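Local structure of uncharacterized RNA methyltransferase pyrab10780 (Pyrococcus abyssi, 2JJQ) at residues M21-N29 and S44-V55; A167-E178 and L217-F226. The protein catalyses the S-adenosyl-L-methionine-dependent methylation of uridine 54 in tRNA at carbon 5, giving 5-methyluridine. All coordinates share one frame; numbering follows the deposited sequence.

Interaction 1: M21-N29 and S44-V55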
loop_
_atom_site.group_PDB
_atom_site.type_symbol
_atom_site.label_atom_id
_atom_site.label_comp_id
_atom_site.label_asym_id
_atom_site.label_seq_id
_atom_site.Cartn_x
_atom_site.Cartn_y
_atom_site.Cartn_z
ATOM N N MET A 21 14.134 32.439 -8.502
ATOM C CA MET A 21 15.176 31.381 -8.595
ATOM C C MET A 21 16.099 31.250 -7.377
ATOM O O MET A 21 17.018 30.462 -7.403
ATOM C CB MET A 21 15.994 31.547 -9.870
ATOM C CG MET A 21 15.230 31.161 -11.137
ATOM S SD MET A 21 16.330 30.448 -12.389
ATOM C CE MET A 21 15.140 29.826 -13.589
ATOM N N ARG A 22 15.828 31.998 -6.311
ATOM C CA ARG A 22 16.548 31.815 -5.041
ATOM C C ARG A 22 15.640 32.136 -3.875
ATOM O O ARG A 22 14.736 32.969 -4.006
ATOM C CB ARG A 22 17.777 32.719 -4.985
ATOM C CG ARG A 22 18.824 32.261 -3.999
ATOM C CD ARG A 22 19.739 33.418 -3.556
ATOM N NE ARG A 22 18.977 34.558 -3.025
ATOM C CZ ARG A 22 18.343 34.575 -1.846
ATOM N NH1 ARG A 22 18.352 33.500 -1.049
ATOM N NH2 ARG A 22 17.686 35.669 -1.459
ATOM N N GLY A 23 15.854 31.477 -2.731
ATOM C CA GLY A 23 15.007 31.745 -1.561
ATOM C C GLY A 23 14.929 30.508 -0.692
ATOM O O GLY A 23 15.596 29.527 -0.965
ATOM N N VAL A 24 14.133 30.583 0.367
ATOM C CA VAL A 24 13.952 29.443 1.257
ATOM C C VAL A 24 12.623 28.733 0.951
ATOM O O VAL A 24 11.585 29.364 0.729
ATOM C CB VAL A 24 14.091 29.890 2.732
ATOM C CG1 VAL A 24 13.490 31.216 2.915
ATOM C CG2 VAL A 24 13.477 28.900 3.722
ATOM N N ILE A 25 12.674 27.416 0.889
ATOM C CA ILE A 25 11.457 26.619 0.730
ATOM C C ILE A 25 10.568 26.902 1.921
ATOM O O ILE A 25 11.034 26.858 3.044
ATOM C CB ILE A 25 11.818 25.134 0.583
ATOM C CG1 ILE A 25 12.454 24.934 -0.782
ATOM C CG2 ILE A 25 10.584 24.262 0.548
ATOM C CD1 ILE A 25 13.857 24.729 -0.741
ATOM N N ARG A 26 9.297 27.251 1.693
ATOM C CA ARG A 26 8.414 27.617 2.796
ATOM C C ARG A 26 7.506 26.482 3.239
ATOM O O ARG A 26 7.175 26.363 4.425
ATOM C CB ARG A 26 7.551 28.811 2.419
ATOM C CG ARG A 26 8.373 30.048 2.047
ATOM C CD ARG A 26 9.077 30.745 3.237
ATOM N NE ARG A 26 9.809 31.937 2.794
ATOM C CZ ARG A 26 10.707 32.588 3.535
ATOM N NH1 ARG A 26 10.988 32.153 4.760
ATOM N NH2 ARG A 26 11.335 33.665 3.044
ATOM N N LYS A 27 7.096 25.656 2.279
ATOM C CA LYS A 27 6.214 24.546 2.596
ATOM C C LYS A 27 6.325 23.473 1.504
ATOM O O LYS A 27 7.021 23.646 0.493
ATOM C CB LYS A 27 4.768 25.049 2.713
ATOM C CG LYS A 27 4.114 25.365 1.384
ATOM C CD LYS A 27 2.610 25.423 1.531
ATOM C CE LYS A 27 1.912 24.776 0.370
ATOM N NZ LYS A 27 0.448 24.594 0.672
ATOM N N LEU A 28 5.657 22.340 1.745
ATOM C CA LEU A 28 5.543 21.299 0.748
ATOM C C LEU A 28 4.122 21.365 0.184
ATOM O O LEU A 28 3.165 21.633 0.918
ATOM C CB LEU A 28 5.764 19.913 1.391
ATOM C CG LEU A 28 7.116 19.757 2.086
ATOM C CD1 LEU A 28 7.337 18.335 2.622
ATOM C CD2 LEU A 28 8.230 20.122 1.126
ATOM N N ASN A 29 3.961 21.076 -1.080
ATOM C CA ASN A 29 2.595 20.970 -1.552
ATOM C C ASN A 29 2.057 19.563 -1.228
ATOM O O ASN A 29 2.747 18.739 -0.581
ATOM C CB ASN A 29 2.467 21.355 -3.028
ATOM C CG ASN A 29 3.004 20.311 -3.955
ATOM O OD1 ASN A 29 3.494 19.255 -3.538
ATOM N ND2 ASN A 29 2.944 20.610 -5.253
ATOM N N SER A 44 13.032 18.576 -1.454
ATOM C CA SER A 44 13.444 19.724 -0.675
ATOM C C SER A 44 12.654 19.756 0.649
ATOM O O SER A 44 11.689 18.995 0.847
ATOM C CB SER A 44 13.286 21.009 -1.514
ATOM O OG SER A 44 11.923 21.352 -1.718
ATOM N N ALA A 45 13.077 20.598 1.566
ATOM C CA ALA A 45 12.458 20.663 2.909
ATOM C C ALA A 45 12.175 22.108 3.229
ATOM O O ALA A 45 13.018 22.976 2.923
ATOM C CB ALA A 45 13.437 20.025 4.025
ATOM N N PRO A 46 11.048 22.399 3.899
ATOM C CA PRO A 46 10.830 23.776 4.282
ATOM C C PRO A 46 11.983 24.242 5.142
ATOM O O PRO A 46 12.401 23.520 6.066
ATOM C CB PRO A 46 9.549 23.708 5.088
ATOM C CG PRO A 46 8.793 22.475 4.504
ATOM C CD PRO A 46 9.950 21.518 4.383
ATOM N N GLY A 47 12.518 25.421 4.841
ATOM C CA GLY A 47 13.684 25.910 5.616
ATOM C C GLY A 47 14.988 25.763 4.825
ATOM O O GLY A 47 15.993 26.424 5.119
ATOM N N ASP A 48 14.988 24.897 3.818
ATOM C CA ASP A 48 16.134 24.777 2.897
ATOM C C ASP A 48 16.400 26.102 2.196
ATOM O O ASP A 48 15.483 26.756 1.744
ATOM C CB ASP A 48 15.808 23.779 1.791
ATOM C CG ASP A 48 16.064 22.319 2.156
ATOM O OD1 ASP A 48 16.696 21.988 3.203
ATOM O OD2 ASP A 48 15.656 21.448 1.312
ATOM N N GLU A 49 17.659 26.498 2.109
ATOM C CA GLU A 49 18.000 27.685 1.379
ATOM C C GLU A 49 18.589 27.137 0.082
ATOM O O GLU A 49 19.525 26.327 0.098
ATOM C CB GLU A 49 18.982 28.541 2.198
ATOM C CG GLU A 49 19.555 29.736 1.423
ATOM C CD GLU A 49 20.755 30.369 2.139
ATOM O OE1 GLU A 49 20.813 30.294 3.398
ATOM O OE2 GLU A 49 21.638 30.936 1.441
ATOM N N ILE A 50 17.968 27.465 -1.041
ATOM C CA ILE A 50 18.403 26.886 -2.320
ATOM C C ILE A 50 18.630 27.945 -3.428
ATOM O O ILE A 50 18.170 29.080 -3.333
ATOM C CB ILE A 50 17.407 25.789 -2.827
ATOM C CG1 ILE A 50 16.124 26.402 -3.380
ATOM C CG2 ILE A 50 17.033 24.781 -1.678
ATOM C CD1 ILE A 50 15.477 25.479 -4.384
ATOM N N ILE A 51 19.365 27.560 -4.458
ATOM C CA ILE A 51 19.418 28.344 -5.701
ATOM C C ILE A 51 18.885 27.447 -6.807
ATOM O O ILE A 51 19.358 26.323 -6.955
ATOM C CB ILE A 51 20.870 28.763 -6.058
ATOM C CG1 ILE A 51 21.448 29.642 -4.951
ATOM C CG2 ILE A 51 20.895 29.474 -7.428
ATOM C CD1 ILE A 51 22.965 29.586 -4.797
ATOM N N VAL A 52 17.893 27.923 -7.561
ATOM C CA VAL A 52 17.342 27.125 -8.659
ATOM C C VAL A 52 18.188 27.375 -9.899
ATOM O O VAL A 52 18.292 28.524 -10.363
ATOM C CB VAL A 52 15.881 27.519 -9.000
ATOM C CG1 VAL A 52 15.337 26.678 -10.165
ATOM C CG2 VAL A 52 14.984 27.411 -7.772
ATOM N N GLU A 53 18.791 26.317 -10.425
ATOM C CA GLU A 53 19.621 26.430 -11.613
ATOM C C GLU A 53 18.817 26.210 -12.892
ATOM O O GLU A 53 18.794 27.056 -13.777
ATOM C CB GLU A 53 20.769 25.429 -11.543
ATOM C CG GLU A 53 21.648 25.619 -10.320
ATOM C CD GLU A 53 22.410 24.369 -9.970
ATOM O OE1 GLU A 53 21.844 23.260 -10.147
ATOM O OE2 GLU A 53 23.569 24.495 -9.519
ATOM N N ARG A 54 18.152 25.064 -12.969
ATOM C CA ARG A 54 17.382 24.693 -14.150
ATOM C C ARG A 54 15.906 24.581 -13.786
ATOM O O ARG A 54 15.557 24.077 -12.714
ATOM C CB ARG A 54 17.903 23.368 -14.726
ATOM C CG ARG A 54 17.305 22.983 -16.086
ATOM C CD ARG A 54 18.226 22.050 -16.869
ATOM N NE ARG A 54 19.521 22.675 -17.151
ATOM C CZ ARG A 54 19.745 23.518 -18.159
ATOM N NH1 ARG A 54 18.760 23.855 -18.990
ATOM N NH2 ARG A 54 20.954 24.036 -18.334
ATOM N N VAL A 55 15.043 25.075 -14.670
ATOM C CA VAL A 55 13.605 24.857 -14.522
ATOM C C VAL A 55 13.085 23.986 -15.662
ATOM O O VAL A 55 13.643 23.998 -16.764
ATOM C CB VAL A 55 12.796 26.183 -14.452
ATOM C CG1 VAL A 55 12.952 26.829 -13.082
ATOM C CG2 VAL A 55 13.209 27.136 -15.582
#

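Interaction 2: A167-E178 and L217-F226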
loop_
_atom_site.group_PDB
_atom_site.type_symbol
_atom_site.label_atom_id
_atom_site.label_comp_id
_atom_site.label_asym_id
_atom_site.label_seq_id
_atom_site.Cartn_x
_atom_site.Cartn_y
_atom_site.Cartn_z
ATOM N N ALA A 167 17.703 -11.920 0.793
ATOM C CA ALA A 167 17.125 -12.388 -0.456
ATOM C C ALA A 167 17.968 -11.942 -1.626
ATOM O O ALA A 167 18.190 -12.692 -2.555
ATOM C CB ALA A 167 15.653 -11.883 -0.616
ATOM N N ILE A 168 18.391 -10.684 -1.588
ATOM C CA ILE A 168 19.207 -10.150 -2.645
ATOM C C ILE A 168 20.515 -10.945 -2.706
ATOM O O ILE A 168 20.943 -11.400 -3.754
ATOM C CB ILE A 168 19.402 -8.635 -2.482
ATOM C CG1 ILE A 168 18.051 -7.927 -2.745
ATOM C CG2 ILE A 168 20.373 -8.099 -3.554
ATOM C CD1 ILE A 168 18.068 -6.446 -2.306
ATOM N N GLU A 169 21.138 -11.165 -1.571
ATOM C CA GLU A 169 22.403 -11.871 -1.661
ATOM C C GLU A 169 22.237 -13.304 -2.186
ATOM O O GLU A 169 23.019 -13.724 -3.042
ATOM C CB GLU A 169 23.163 -11.788 -0.345
ATOM C CG GLU A 169 22.700 -12.675 0.756
ATOM C CD GLU A 169 23.616 -12.539 1.980
ATOM O OE1 GLU A 169 23.657 -11.431 2.569
ATOM O OE2 GLU A 169 24.309 -13.530 2.326
ATOM N N ARG A 170 21.188 -14.030 -1.755
ATOM C CA ARG A 170 20.921 -15.354 -2.317
ATOM C C ARG A 170 20.579 -15.270 -3.794
ATOM O O ARG A 170 20.871 -16.172 -4.577
ATOM C CB ARG A 170 19.768 -16.047 -1.618
ATOM C CG ARG A 170 19.856 -16.153 -0.109
ATOM C CD ARG A 170 20.876 -17.106 0.352
ATOM N NE ARG A 170 20.630 -17.403 1.782
ATOM C CZ ARG A 170 20.052 -18.527 2.193
ATOM N NH1 ARG A 170 19.700 -19.418 1.285
ATOM N NH2 ARG A 170 19.866 -18.777 3.487
ATOM N N LEU A 171 19.882 -14.204 -4.175
ATOM C CA LEU A 171 19.446 -14.132 -5.553
ATOM C C LEU A 171 20.681 -14.054 -6.456
ATOM O O LEU A 171 20.731 -14.657 -7.528
ATOM C CB LEU A 171 18.571 -12.880 -5.775
ATOM C CG LEU A 171 18.107 -12.694 -7.227
ATOM C CD1 LEU A 171 17.409 -13.903 -7.880
ATOM C CD2 LEU A 171 17.195 -11.414 -7.302
ATOM N N LYS A 172 21.644 -13.242 -6.039
ATOM C CA LYS A 172 22.864 -13.064 -6.841
ATOM C C LYS A 172 23.587 -14.415 -7.028
ATOM O O LYS A 172 24.027 -14.750 -8.123
ATOM C CB LYS A 172 23.766 -12.001 -6.183
ATOM C CG LYS A 172 23.228 -10.598 -6.428
ATOM C CD LYS A 172 24.019 -9.617 -5.635
ATOM C CE LYS A 172 23.599 -8.227 -5.941
ATOM N NZ LYS A 172 24.119 -7.284 -4.892
ATOM N N GLU A 173 23.641 -15.218 -5.964
ATOM C CA GLU A 173 24.256 -16.565 -6.051
ATOM C C GLU A 173 23.536 -17.491 -7.010
ATOM O O GLU A 173 24.171 -18.174 -7.827
ATOM C CB GLU A 173 24.261 -17.230 -4.697
ATOM C CG GLU A 173 25.259 -16.679 -3.716
ATOM C CD GLU A 173 24.923 -17.146 -2.296
ATOM O OE1 GLU A 173 24.128 -18.110 -2.155
ATOM O OE2 GLU A 173 25.430 -16.541 -1.322
ATOM N N PHE A 174 22.198 -17.499 -6.909
ATOM C CA PHE A 174 21.285 -18.229 -7.793
ATOM C C PHE A 174 21.521 -17.855 -9.259
ATOM O O PHE A 174 21.693 -18.732 -10.125
ATOM C CB PHE A 174 19.825 -17.873 -7.390
ATOM C CG PHE A 174 18.749 -18.700 -8.052
ATOM C CD1 PHE A 174 18.888 -20.083 -8.232
ATOM C CD2 PHE A 174 17.523 -18.095 -8.410
ATOM C CE1 PHE A 174 17.881 -20.836 -8.833
ATOM C CE2 PHE A 174 16.505 -18.834 -8.998
ATOM C CZ PHE A 174 16.673 -20.227 -9.228
ATOM N N ILE A 175 21.514 -16.556 -9.526
ATOM C CA ILE A 175 21.676 -16.067 -10.854
ATOM C C ILE A 175 23.079 -16.475 -11.319
ATOM O O ILE A 175 23.275 -16.895 -12.448
ATOM C CB ILE A 175 21.580 -14.519 -10.895
ATOM C CG1 ILE A 175 20.106 -14.083 -10.797
ATOM C CG2 ILE A 175 22.071 -14.003 -12.250
ATOM C CD1 ILE A 175 19.916 -12.606 -10.511
ATOM N N GLU A 176 24.054 -16.299 -10.451
ATOM C CA GLU A 176 25.431 -16.504 -10.910
ATOM C C GLU A 176 25.670 -17.983 -11.150
ATOM O O GLU A 176 26.252 -18.398 -12.177
ATOM C CB GLU A 176 26.429 -15.974 -9.901
ATOM C CG GLU A 176 27.870 -16.475 -10.190
ATOM C CD GLU A 176 28.875 -15.832 -9.281
ATOM O OE1 GLU A 176 28.703 -14.614 -9.012
ATOM O OE2 GLU A 176 29.829 -16.528 -8.837
ATOM N N GLU A 177 25.247 -18.803 -10.205
ATOM C CA GLU A 177 25.634 -20.214 -10.260
ATOM C C GLU A 177 24.786 -21.037 -11.170
ATOM O O GLU A 177 25.252 -22.085 -11.639
ATOM C CB GLU A 177 25.654 -20.872 -8.884
ATOM C CG GLU A 177 26.530 -20.175 -7.906
ATOM C CD GLU A 177 26.401 -20.790 -6.528
ATOM O OE1 GLU A 177 26.087 -22.007 -6.457
ATOM O OE2 GLU A 177 26.641 -20.058 -5.538
ATOM N N GLU A 178 23.563 -20.584 -11.448
ATOM C CA GLU A 178 22.697 -21.267 -12.387
ATOM C C GLU A 178 22.684 -20.545 -13.735
ATOM O O GLU A 178 21.946 -20.948 -14.630
ATOM C CB GLU A 178 21.253 -21.384 -11.839
ATOM C CG GLU A 178 21.144 -22.253 -10.580
ATOM C CD GLU A 178 21.501 -23.743 -10.829
ATOM O OE1 GLU A 178 21.387 -24.228 -11.984
ATOM O OE2 GLU A 178 21.898 -24.415 -9.844
ATOM N N LEU A 217 12.674 -22.226 -14.915
ATOM C CA LEU A 217 13.411 -21.709 -13.782
ATOM C C LEU A 217 14.201 -22.871 -13.157
ATOM O O LEU A 217 13.606 -23.903 -12.813
ATOM C CB LEU A 217 12.413 -21.164 -12.739
ATOM C CG LEU A 217 13.076 -20.456 -11.558
ATOM C CD1 LEU A 217 13.733 -19.123 -11.971
ATOM C CD2 LEU A 217 12.050 -20.257 -10.403
ATOM N N PRO A 218 15.524 -22.716 -13.032
ATOM C CA PRO A 218 16.335 -23.657 -12.263
ATOM C C PRO A 218 15.758 -23.861 -10.844
ATOM O O PRO A 218 15.209 -22.930 -10.254
ATOM C CB PRO A 218 17.685 -22.957 -12.176
ATOM C CG PRO A 218 17.738 -22.113 -13.476
ATOM C CD PRO A 218 16.323 -21.598 -13.569
ATOM N N ASP A 219 15.880 -25.082 -10.316
ATOM C CA ASP A 219 15.453 -25.400 -8.955
ATOM C C ASP A 219 15.986 -24.358 -7.987
ATOM O O ASP A 219 17.182 -24.210 -7.852
ATOM C CB ASP A 219 15.992 -26.775 -8.592
ATOM C CG ASP A 219 15.538 -27.230 -7.242
ATOM O OD1 ASP A 219 14.819 -26.483 -6.541
ATOM O OD2 ASP A 219 15.919 -28.363 -6.878
ATOM N N PRO A 220 15.086 -23.588 -7.318
ATOM C CA PRO A 220 15.533 -22.529 -6.426
ATOM C C PRO A 220 15.756 -23.005 -4.981
ATOM O O PRO A 220 16.304 -22.303 -4.190
ATOM C CB PRO A 220 14.351 -21.531 -6.479
ATOM C CG PRO A 220 13.147 -22.408 -6.691
ATOM C CD PRO A 220 13.611 -23.578 -7.520
ATOM N N THR A 221 15.361 -24.236 -4.684
ATOM C CA THR A 221 15.373 -24.813 -3.345
ATOM C C THR A 221 16.726 -24.864 -2.661
ATOM O O THR A 221 16.812 -24.718 -1.458
ATOM C CB THR A 221 14.747 -26.220 -3.432
ATOM O OG1 THR A 221 13.327 -26.040 -3.449
ATOM C CG2 THR A 221 15.115 -27.017 -2.289
ATOM N N ASN A 222 17.785 -25.056 -3.419
ATOM C CA ASN A 222 19.128 -25.021 -2.824
ATOM C C ASN A 222 19.699 -23.624 -2.632
ATOM O O ASN A 222 20.798 -23.476 -2.128
ATOM C CB ASN A 222 20.112 -25.837 -3.661
ATOM C CG ASN A 222 19.853 -27.330 -3.546
ATOM O OD1 ASN A 222 19.885 -28.049 -4.549
ATOM N ND2 ASN A 222 19.573 -27.795 -2.327
ATOM N N TYR A 223 18.950 -22.598 -3.027
ATOM C CA TYR A 223 19.478 -21.253 -2.915
ATOM C C TYR A 223 18.740 -20.416 -1.904
ATOM O O TYR A 223 19.277 -19.433 -1.416
ATOM C CB TYR A 223 19.423 -20.570 -4.282
ATOM C CG TYR A 223 20.393 -21.216 -5.226
ATOM C CD1 TYR A 223 21.742 -20.806 -5.267
ATOM C CD2 TYR A 223 19.997 -22.288 -6.027
ATOM C CE1 TYR A 223 22.651 -21.433 -6.132
ATOM C CE2 TYR A 223 20.885 -22.900 -6.880
ATOM C CZ TYR A 223 22.204 -22.472 -6.929
ATOM O OH TYR A 223 23.079 -23.111 -7.795
ATOM N N PHE A 224 17.489 -20.788 -1.629
ATOM C CA PHE A 224 16.653 -20.034 -0.668
ATOM C C PHE A 224 16.103 -20.940 0.411
ATOM O O PHE A 224 15.796 -22.091 0.135
ATOM C CB PHE A 224 15.481 -19.356 -1.396
ATOM C CG PHE A 224 15.930 -18.352 -2.403
ATOM C CD1 PHE A 224 16.066 -17.024 -2.038
ATOM C CD2 PHE A 224 16.304 -18.753 -3.696
ATOM C CE1 PHE A 224 16.519 -16.092 -2.914
ATOM C CE2 PHE A 224 16.763 -17.818 -4.605
ATOM C CZ PHE A 224 16.906 -16.490 -4.205
ATOM N N ASP A 225 15.978 -20.397 1.622
ATOM C CA ASP A 225 15.463 -21.135 2.764
ATOM C C ASP A 225 14.135 -20.575 3.284
ATOM O O ASP A 225 13.707 -20.915 4.402
ATOM C CB ASP A 225 16.476 -21.120 3.914
ATOM C CG ASP A 225 17.715 -21.885 3.587
ATOM O OD1 ASP A 225 17.578 -23.123 3.299
ATOM O OD2 ASP A 225 18.815 -21.242 3.577
ATOM N N PHE A 226 13.446 -19.803 2.461
ATOM C CA PHE A 226 12.233 -19.139 2.916
ATOM C C PHE A 226 11.066 -20.134 2.962
ATOM O O PHE A 226 11.100 -21.221 2.347
ATOM C CB PHE A 226 11.905 -17.955 1.981
ATOM C CG PHE A 226 12.923 -16.869 2.006
ATOM C CD1 PHE A 226 13.500 -16.449 3.220
ATOM C CD2 PHE A 226 13.299 -16.240 0.798
ATOM C CE1 PHE A 226 14.444 -15.410 3.229
ATOM C CE2 PHE A 226 14.242 -15.211 0.792
ATOM C CZ PHE A 226 14.834 -14.801 2.017
HETATM O O HOH W 1 20.307 -22.049 1.186
HETATM O O HOH W 2 19.413 -25.512 -8.552
#

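Interaction 1: M21-N29 and S44-V55
Antiparallel backbone pairing between Met21-Val24 and Glu49-Val52 ties the start of the modelled chain, in the TRAM-like domain, to strand 49-57. Val52 N donates to Met21 O at 2.7 Å. Gly23 and Ile50 form the hydrogen-bonded pair, with Ile50 N to Gly23 O at 3.1 Å and nearly straight (179°), while the return bond from Gly23 N is weak. Arg22-Ile51 and Val24-Glu49 are the non-hydrogen-bonded pairs on either side. Beyond the corner at Gly23 the bonding passes to a type II turn, Ala45 to Asp48: Ile25 N donates to Asp48 O at 3.0 Å, and Gly47 N reaches Ile25 O at 2.7 Å. Ile25 faces this turn, CB beside Ala45 O; with chi2 at 106°, off the usual staggered values, CD1 is placed against Ile50 CG2 at a tight 3.3 Å, the two side chains crossing nearly at right angles. At the far end Met21 CE packs on Val55 CG1 at 3.7 Å. Asp48 OD2 accepts from Ala45 N within the turn and is salt-bridged to Arg76. Strand 62-69 pairs with strand 49-57, strand 34-36 packs against Ile50 and Val52 through Leu36, and helix 97-112 covers Leu28 and Pro46 with Tyr99.

Interaction 2: A167-E178 and L217-F226
Phe174 packs from its helix into the loop 217-226, meeting Tyr223 and Phe224 in an aromatic cluster. Phe224 turns its edge toward the Phe174 face, offset, with the planes at 88° and the centroids 5.8 Å apart. Tyr223 meets the same ring obliquely, and Phe174 CD1 sits over one Tyr223 face, offset toward the rim; Phe174 CA makes a CH-pi contact 4.0 Å from that ring's centroid. Pro218 O comes to the edge of the Phe174 ring, 3.2 Å from CZ. Polar bonds flank the cluster. Tyr223 OH donates to Glu178 OE2 at 2.7 Å, on the anti side, somewhat out of the carboxylate plane, and a water joins that oxygen to Asp219 O. Arg170, bent at chi2 (-71°), directs NH1 to Tyr223 O at 2.7 Å, from above the carbonyl plane. Its NH2 forms a salt bridge to the anti lone pair of Asp225 OD2, also 2.7 Å; Glu166 is a second anionic partner. Pro220 O, in plane at the Phe224 ring edge, accepts from both Tyr223 N and Phe224 N, turning the loop tightly. This helix-to-loop packing fixes the connection between strands 206-212 and 228-233 against helix 162-178, which rests through Ala167 and Leu171 on Met195 of strand 192-199, while Phe210 meets Phe224 and Leu171.

The two contacts follow one another along the chain and do not touch: their centres are 45 Å apart and their nearest atoms about 26 Å. Interaction 1 belongs to the N-terminal TRAM-like domain and lies away from the cofactor pocket and the cluster cysteines. Interaction 2 joins a helix and a loop beside the five-stranded mixed sheet that includes strands 192-199 and 206-212; the Ala167 side chain is about 9 Å from that of Cys157, which probably binds the [4Fe-4S] cluster, as in relatives. Neither contact contributes a residue that binds S-adenosyl-L-methionine. The tRNA site probably forms where the TRAM-like, cluster-bearing and catalytic regions meet; these contacts belong to the internal packing of two distant parts.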